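Local coordinates for protein galactan 1,3-beta-galactosidase (Phanerochaete chrysosporium, PDB 7BYT) that probably cleaves terminal galactose units from beta-1,3-galactan as a family 43 glycoside hydrolase, and carries a calcium-binding, galactose-binding module, at residues A[185-190]-A[203-208]; A[367-372]-A[381-386]; A[71-76]-A[98-103]. All coordinates share one frame; numbering follows the deposited sequence. Where two conformers were deposited one is given.

Contact 1 of 3, residues A[185-190]-A[203-208]. With GLA (alpha-D-galactopyranose), chain F.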
# COMPACT_ATOMS: atom_id res chain seq x y z
N THR A 185 20.36 2.24 3.16
CA THR A 185 19.30 1.64 3.99
C THR A 185 17.92 1.76 3.34
O THR A 185 16.95 2.19 3.96
CB THR A 185 19.29 2.16 5.44
OG1 THR A 185 18.97 3.56 5.47
CG2 THR A 185 20.64 1.92 6.09
N LEU A 186 17.84 1.35 2.08
CA LEU A 186 16.59 1.37 1.33
C LEU A 186 15.96 -0.02 1.30
O LEU A 186 16.65 -1.03 1.17
CB LEU A 186 16.82 1.83 -0.10
CG LEU A 186 17.33 3.26 -0.25
CD1 LEU A 186 17.60 3.54 -1.72
CD2 LEU A 186 16.33 4.27 0.29
N GLU A 187 14.64 -0.06 1.38
CA GLU A 187 13.93 -1.31 1.14
C GLU A 187 12.63 -1.01 0.39
O GLU A 187 12.46 0.09 -0.16
CB GLU A 187 13.82 -2.20 2.39
CG GLU A 187 13.06 -1.59 3.51
CD GLU A 187 12.88 -2.52 4.73
OE1 GLU A 187 13.50 -3.61 4.87
OE2 GLU A 187 12.08 -2.13 5.59
N ALA A 188 11.78 -2.02 0.26
CA ALA A 188 10.51 -1.92 -0.47
C ALA A 188 10.65 -1.20 -1.82
O ALA A 188 9.89 -0.26 -2.09
CB ALA A 188 9.44 -1.26 0.40
N PRO A 189 11.57 -1.61 -2.69
CA PRO A 189 11.79 -0.87 -3.93
C PRO A 189 10.76 -1.18 -5.02
O PRO A 189 10.11 -2.24 -5.05
CB PRO A 189 13.16 -1.38 -4.38
CG PRO A 189 13.17 -2.81 -3.89
CD PRO A 189 12.53 -2.72 -2.53
N GLY A 190 10.64 -0.23 -5.95
CA GLY A 190 10.04 -0.46 -7.25
C GLY A 190 10.60 0.56 -8.21
O GLY A 190 11.07 1.62 -7.79
N SER A 203 11.35 2.73 0.44
CA SER A 203 11.28 3.17 1.82
C SER A 203 12.66 3.10 2.45
O SER A 203 13.59 2.52 1.90
CB SER A 203 10.31 2.30 2.63
OG SER A 203 10.88 1.03 2.95
N HIS A 204 12.78 3.70 3.62
CA HIS A 204 13.93 3.41 4.46
C HIS A 204 13.60 2.19 5.33
O HIS A 204 12.57 1.53 5.14
CB HIS A 204 14.42 4.65 5.21
CG HIS A 204 15.30 5.53 4.37
ND1 HIS A 204 16.59 5.18 4.02
CD2 HIS A 204 15.07 6.74 3.81
CE1 HIS A 204 17.12 6.14 3.29
NE2 HIS A 204 16.22 7.10 3.14
N THR A 205 14.48 1.87 6.26
CA THR A 205 14.41 0.61 7.01
C THR A 205 13.96 0.91 8.44
O THR A 205 14.76 1.34 9.28
CB THR A 205 15.76 -0.10 7.03
OG1 THR A 205 16.76 0.78 7.57
CG2 THR A 205 16.16 -0.53 5.63
N SER A 206 12.68 0.69 8.72
CA SER A 206 12.13 0.82 10.06
C SER A 206 11.24 -0.37 10.40
O SER A 206 10.22 -0.22 11.10
CB SER A 206 11.40 2.16 10.26
OG SER A 206 10.39 2.36 9.28
N GLY A 207 11.58 -1.56 9.92
CA GLY A 207 10.76 -2.72 10.19
C GLY A 207 9.36 -2.54 9.64
O GLY A 207 9.16 -1.99 8.55
N TRP A 208 8.36 -2.98 10.42
CA TRP A 208 6.98 -2.85 9.97
C TRP A 208 6.45 -1.42 10.07
O TRP A 208 5.39 -1.14 9.50
CB TRP A 208 6.04 -3.75 10.79
CG TRP A 208 6.27 -5.25 10.71
CD1 TRP A 208 6.76 -6.05 11.70
CD2 TRP A 208 5.98 -6.12 9.60
NE1 TRP A 208 6.81 -7.36 11.27
CE2 TRP A 208 6.32 -7.43 9.99
CE3 TRP A 208 5.46 -5.92 8.32
CZ2 TRP A 208 6.17 -8.53 9.15
CZ3 TRP A 208 5.31 -7.01 7.48
CH2 TRP A 208 5.67 -8.30 7.90
C1 GLA F . 9.61 -4.46 6.28
C2 GLA F . 9.73 -5.19 4.95
C3 GLA F . 8.68 -6.29 4.91
C4 GLA F . 8.95 -7.28 6.04
C5 GLA F . 8.99 -6.52 7.38
C6 GLA F . 9.40 -7.43 8.54
O1 GLA F . 8.28 -3.92 6.42
O2 GLA F . 9.56 -4.23 3.91
O3 GLA F . 8.68 -6.95 3.64
O4 GLA F . 10.17 -8.03 5.82
O5 GLA F . 9.89 -5.41 7.32
O6 GLA F . 10.80 -7.76 8.45
O HOH W 1 16.78 3.53 7.33
O HOH W 2 10.61 -0.33 6.91
O HOH W 3 13.30 -2.76 8.36
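His204 ND1 is held by two oxygens of Thr185: it donates to the backbone Thr185 O at 3.0 Å, bent to 141° at the hydrogen, and shares a second hydrogen bond with Thr185 OG1. The carbonyl is met from well above its plane. Thr185 OG1 reaches the ring because it sits between backbone N and carbonyl carbon (chi1 65°). Both segments belong to one antiparallel sheet of the five-bladed beta-propeller of family 43, where Glu187 and Ser203 form a hydrogen-bonded pair: Glu187 N to Ser203 O is 2.8 Å and nearly straight (165°), and Ser203 N returns a bond to Glu187 O. Leu186 CD2 lies over one face of the His204 imidazole, 3.9 Å from its centroid, a CH-pi contact; Gln228 takes the far nitrogen, NE2. Glu187 turns the other way, its chain extended beyond CG toward the galactose pocket. CG passes Ser203 OG and Thr205 CG2, and OE2 ends 3.5 Å from GLA C1. Two waters tie OE2 to the loop, one joining it to Ser206 N and Gly207 O, the other to Gly207 N, so the carboxylate and the 206-207 backbone are linked beside the sugar. Asp137 OD2, which also bonds the galactose, lies close to Glu187 OE1. Ser203 OG donates to His204 O and also bonds Gln242, which itself binds the galactose. Beyond Gly207, Trp208 sets one face of its indole against the sugar, CE2 of Trp208 3.4 Å from GLA C6.

Contact 2 of 3, residues A[367-372]-A[381-386]. With NAG (2-acetamido-2-deoxy-beta-D-glucopyranose), chain B; GAL (beta-D-galactopyranose), chain G.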
# COMPACT_ATOMS: atom_id res chain seq x y z
N ARG A 367 -6.36 3.98 17.95
CA ARG A 367 -7.57 4.34 18.65
C ARG A 367 -8.75 3.93 17.77
O ARG A 367 -8.59 3.24 16.76
CB ARG A 367 -7.56 5.84 18.98
CG ARG A 367 -6.49 6.24 19.99
CD ARG A 367 -6.63 7.71 20.35
NE ARG A 367 -5.59 8.13 21.28
CZ ARG A 367 -5.64 9.25 22.01
NH1 ARG A 367 -6.69 10.06 21.93
NH2 ARG A 367 -4.64 9.55 22.82
N ASN A 368 -9.95 4.34 18.15
CA ASN A 368 -11.12 4.13 17.30
C ASN A 368 -12.18 5.10 17.76
O ASN A 368 -12.07 5.70 18.84
CB ASN A 368 -11.63 2.68 17.38
CG ASN A 368 -11.53 2.14 18.76
OD1 ASN A 368 -12.22 2.60 19.67
ND2 ASN A 368 -10.64 1.18 18.95
N VAL A 369 -13.22 5.25 16.95
CA VAL A 369 -14.30 6.19 17.24
C VAL A 369 -15.63 5.57 16.87
O VAL A 369 -15.76 4.93 15.82
CB VAL A 369 -14.08 7.55 16.54
CG1 VAL A 369 -14.16 7.46 15.01
CG2 VAL A 369 -15.05 8.60 17.10
N THR A 370 -16.63 5.74 17.73
CA THR A 370 -17.98 5.33 17.38
C THR A 370 -18.63 6.38 16.49
O THR A 370 -18.39 7.59 16.64
CB THR A 370 -18.84 5.13 18.63
OG1 THR A 370 -18.95 6.37 19.33
CG2 THR A 370 -18.23 4.08 19.54
N VAL A 371 -19.46 5.92 15.57
CA VAL A 371 -20.13 6.79 14.60
C VAL A 371 -21.59 6.37 14.52
O VAL A 371 -21.89 5.19 14.30
CB VAL A 371 -19.48 6.70 13.21
CG1 VAL A 371 -20.17 7.65 12.25
CG2 VAL A 371 -17.98 7.01 13.29
N SER A 372 -22.50 7.33 14.70
CA SER A 372 -23.93 7.11 14.52
C SER A 372 -24.44 8.12 13.51
O SER A 372 -24.18 9.32 13.63
CB SER A 372 -24.68 7.27 15.84
OG SER A 372 -26.09 7.29 15.63
N VAL A 381 -15.07 2.76 14.08
CA VAL A 381 -14.10 3.04 13.02
C VAL A 381 -12.69 3.05 13.62
O VAL A 381 -12.42 3.81 14.55
CB VAL A 381 -14.39 4.39 12.33
CG1 VAL A 381 -13.38 4.64 11.24
CG2 VAL A 381 -15.82 4.42 11.79
N ASP A 382 -11.80 2.25 13.05
CA ASP A 382 -10.41 2.22 13.50
C ASP A 382 -9.70 3.52 13.13
O ASP A 382 -9.90 4.06 12.04
CB ASP A 382 -9.65 1.11 12.78
CG ASP A 382 -10.00 -0.26 13.28
OD1 ASP A 382 -10.22 -0.45 14.49
OD2 ASP A 382 -10.06 -1.18 12.43
N GLN A 383 -8.83 3.98 14.03
CA GLN A 383 -8.04 5.19 13.80
C GLN A 383 -6.58 4.87 14.08
O GLN A 383 -6.11 4.98 15.22
CB GLN A 383 -8.56 6.34 14.65
CG GLN A 383 -9.97 6.78 14.26
CD GLN A 383 -10.54 7.80 15.22
OE1 GLN A 383 -10.56 7.59 16.42
NE2 GLN A 383 -10.98 8.94 14.68
N PRO A 384 -5.82 4.46 13.06
CA PRO A 384 -4.40 4.14 13.27
C PRO A 384 -3.63 5.30 13.88
O PRO A 384 -4.03 6.46 13.80
CB PRO A 384 -3.91 3.84 11.85
CG PRO A 384 -5.15 3.38 11.10
CD PRO A 384 -6.28 4.19 11.69
N ASP A 385 -2.50 4.97 14.50
CA ASP A 385 -1.54 5.99 14.90
C ASP A 385 -1.21 6.86 13.69
O ASP A 385 -1.03 6.36 12.58
CB ASP A 385 -0.27 5.30 15.44
CG ASP A 385 0.31 4.23 14.50
OD1 ASP A 385 -0.32 3.17 14.31
OD2 ASP A 385 1.42 4.46 13.98
N SER A 386 -1.19 8.18 13.87
CA SER A 386 -1.03 9.06 12.73
C SER A 386 0.38 9.61 12.59
O SER A 386 0.69 10.22 11.56
CB SER A 386 -1.99 10.25 12.80
OG SER A 386 -1.60 11.15 13.83
C1 NAG B . -10.39 0.68 20.27
C2 NAG B . -10.01 -0.79 20.30
C3 NAG B . -9.56 -1.19 21.71
C4 NAG B . -8.47 -0.24 22.22
C5 NAG B . -8.92 1.21 22.07
C6 NAG B . -7.83 2.20 22.40
C7 NAG B . -11.02 -2.45 18.82
C8 NAG B . -12.26 -3.21 18.47
N2 NAG B . -11.12 -1.62 19.85
O3 NAG B . -9.07 -2.52 21.66
O4 NAG B . -8.23 -0.46 23.60
O5 NAG B . -9.30 1.46 20.71
O6 NAG B . -8.29 3.54 22.22
O7 NAG B . -9.96 -2.61 18.20
C1 GAL G . -4.29 13.24 23.43
C2 GAL G . -5.39 13.92 22.62
C3 GAL G . -6.54 14.40 23.54
C4 GAL G . -7.06 13.24 24.38
C5 GAL G . -5.87 12.63 25.10
C6 GAL G . -6.21 11.39 25.91
O1 GAL G . -3.32 12.69 22.55
O2 GAL G . -4.87 15.05 21.93
O3 GAL G . -7.62 14.94 22.77
O4 GAL G . -7.67 12.22 23.56
O5 GAL G . -4.85 12.21 24.17
O6 GAL G . -5.13 11.07 26.81
O HOH W 4 -8.99 0.23 16.83
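Val381 opens the pairing with Val369, its N bonded to Val369 O and its O accepting from Val369 N, both at 2.9 Å; the second strand of this antiparallel hairpin is an outer strand of a five-stranded sheet in the CBM6-type beta-sandwich. Val381 CG2 meets Val371 CG2 at 3.7 Å, and the side chains of Val369 and Val381 face Leu357 of the other sheet. Asp382 forms the non-hydrogen-bonded pair with Asn368, on the opposite face, where one water bridges Asp382 OD1, Arg367 O and Asn368 ND2. That ND2 is joined covalently to NAG C1 (1.4 Å), so Asn368 carries an N-linked glycan, and its OD1 bonds Asn416. Gln383 closes the pairing: its N donates to Arg367 O at 2.8 Å and its O accepts from Arg367 N. The extended Gln383 chain crosses Val369, with NE2 3.5 Å from Val369 CG1, while OE1 accepts from Ala419 N. Arg367, stretched from CG to NE, brings its guanidinium to galactose: NH1 to GAL O4 is 2.9 Å, and NH2 to GAL O5 is straight at 170°. Asp363 pairs with NE and Ala418 O with NH1. A leucine in place of Arg367 would probably cost the sugar both bonds and leave the Asp363 carboxylate without its cationic mate. The guanidinium contacts both the ring oxygen and O4, which probably helps to sense the position of the O4 hydroxyl, consistent with galactose recognition.

Contact 3 of 3, residues A[71-76]-A[98-103]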
# COMPACT_ATOMS: atom_id res chain seq x y z
N GLY A 71 10.00 -29.13 3.87
CA GLY A 71 11.37 -29.57 3.70
C GLY A 71 12.15 -28.78 2.69
O GLY A 71 13.19 -29.26 2.21
N THR A 72 11.68 -27.59 2.33
CA THR A 72 12.37 -26.69 1.42
C THR A 72 12.39 -25.31 2.05
O THR A 72 11.82 -25.08 3.12
CB THR A 72 11.64 -26.59 0.08
OG1 THR A 72 10.45 -25.79 0.24
CG2 THR A 72 11.27 -27.97 -0.45
N MET A 73 13.04 -24.38 1.34
CA MET A 73 13.08 -23.01 1.81
C MET A 73 11.75 -22.28 1.64
O MET A 73 11.59 -21.16 2.13
CB MET A 73 14.19 -22.29 1.03
CG MET A 73 14.60 -20.96 1.58
SD MET A 73 15.08 -21.02 3.31
CE MET A 73 15.54 -19.31 3.53
N ILE A 74 10.76 -22.90 0.98
CA ILE A 74 9.41 -22.34 0.98
C ILE A 74 8.46 -23.22 1.78
O ILE A 74 7.28 -23.36 1.43
CB ILE A 74 8.87 -22.04 -0.44
CG1 ILE A 74 8.79 -23.29 -1.33
CG2 ILE A 74 9.72 -20.99 -1.13
CD1 ILE A 74 7.93 -23.06 -2.56
N SER A 75 8.96 -23.81 2.87
CA SER A 75 8.11 -24.49 3.83
C SER A 75 7.28 -23.47 4.61
O SER A 75 7.50 -22.26 4.55
CB SER A 75 8.98 -25.31 4.78
OG SER A 75 9.48 -24.48 5.82
N THR A 76 6.32 -23.99 5.38
CA THR A 76 5.48 -23.14 6.21
C THR A 76 6.23 -22.58 7.42
O THR A 76 5.67 -21.74 8.13
CB THR A 76 4.23 -23.88 6.67
OG1 THR A 76 4.60 -25.02 7.46
CG2 THR A 76 3.39 -24.34 5.49
N PHE A 98 10.69 -13.76 -5.52
CA PHE A 98 10.23 -13.33 -4.20
C PHE A 98 11.41 -13.30 -3.25
O PHE A 98 12.46 -13.91 -3.50
CB PHE A 98 9.11 -14.23 -3.66
CG PHE A 98 9.43 -15.70 -3.73
CD1 PHE A 98 10.06 -16.34 -2.67
CD2 PHE A 98 9.09 -16.44 -4.86
CE1 PHE A 98 10.33 -17.70 -2.74
CE2 PHE A 98 9.36 -17.79 -4.93
CZ PHE A 98 9.99 -18.42 -3.87
N HIS A 99 11.22 -12.59 -2.14
CA HIS A 99 12.17 -12.62 -1.04
C HIS A 99 11.95 -13.93 -0.29
O HIS A 99 10.84 -14.21 0.18
CB HIS A 99 11.91 -11.40 -0.15
CG HIS A 99 12.64 -11.40 1.15
ND1 HIS A 99 12.36 -10.48 2.14
CD2 HIS A 99 13.65 -12.17 1.63
CE1 HIS A 99 13.14 -10.70 3.18
NE2 HIS A 99 13.94 -11.72 2.90
N SER A 100 13.00 -14.74 -0.22
CA SER A 100 12.98 -16.05 0.41
C SER A 100 13.83 -15.99 1.67
O SER A 100 15.00 -15.62 1.60
CB SER A 100 13.57 -17.06 -0.58
OG SER A 100 13.61 -18.37 -0.05
N ASP A 101 13.24 -16.32 2.82
CA ASP A 101 14.00 -16.13 4.05
C ASP A 101 13.60 -17.14 5.12
O ASP A 101 12.65 -17.90 4.98
CB ASP A 101 13.86 -14.69 4.58
CG ASP A 101 15.20 -14.10 4.99
OD1 ASP A 101 15.97 -14.83 5.64
OD2 ASP A 101 15.49 -12.92 4.65
N SER A 102 14.38 -17.13 6.20
CA SER A 102 14.04 -17.82 7.43
C SER A 102 13.24 -16.87 8.33
O SER A 102 13.12 -15.67 8.07
CB SER A 102 15.31 -18.27 8.15
OG SER A 102 16.13 -17.15 8.42
N SER A 103 12.69 -17.43 9.42
CA SER A 103 11.78 -16.67 10.27
C SER A 103 12.44 -15.46 10.94
O SER A 103 11.75 -14.51 11.31
CB SER A 103 11.15 -17.58 11.31
OG SER A 103 12.15 -18.21 12.10
O HOH W 5 11.19 -18.73 1.12
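Ile74 and Phe98 cross at about a right angle, the CG2 methyl of Ile74 approaching the ring obliquely and touching Phe98 CE1 at 3.7 Å and CZ at 3.8 Å. Beside them Met73 reaches across Ser100 toward the Asp101-Ser102 peptide. Its CG lies anti to the backbone N (chi1 -167°), and the bend at chi2 (55°) then carries the thioether past Ser100. Met73 CG comes to 3.2 Å from Ser100 OG, and its CE lies against that peptide, 3.3 Å from Asp101 C. Met73 has two conformers, so these close approaches hold for one of them and are less certain. The segment 71-76 is a loop folded as a type I beta turn from Thr72 to Ser75, reinforced by an ST turn in which Thr72 OG1 accepts from Ile74 N; it packs on strand 93-101 of a four-stranded antiparallel blade of the catalytic beta-propeller. Tyr124, from strand 123-128 at one edge of that blade, touches Met73, Ile74 and Phe98. No direct hydrogen bond crosses the contact. Instead a water donates to Met73 O and accepts from Ser100 OG, at 2.7 Å each, and Ser127 also bonds that hydroxyl. On the other face of the strand, His99 NE2 donates to Asp101 OD2 at 2.6 Å, in the imidazole plane and on the anti lone pair.

Overall arrangement
Contacts 1 and 3 both belong to the catalytic beta-propeller, their centres about 20 Å apart and their nearest atoms about 7 Å, with no touch. Contact 1 borders the alpha-galactose directly, whereas contact 3 lies farther out: the side chain of Asp101 stays about 7 Å from that sugar and about 6 Å from the side chain of Glu81, which binds it. Contact 2 sits in the carbohydrate-binding module, about 27 Å from contact 1 and about 36 Å from contact 3, centre to centre, and serves a separate beta-galactose site with Tyr334 and Asp420. Its nearest atoms nevertheless approach contact 1 to about 8 Å, and Asp385 forms a salt bridge with Arg237 of the catalytic part.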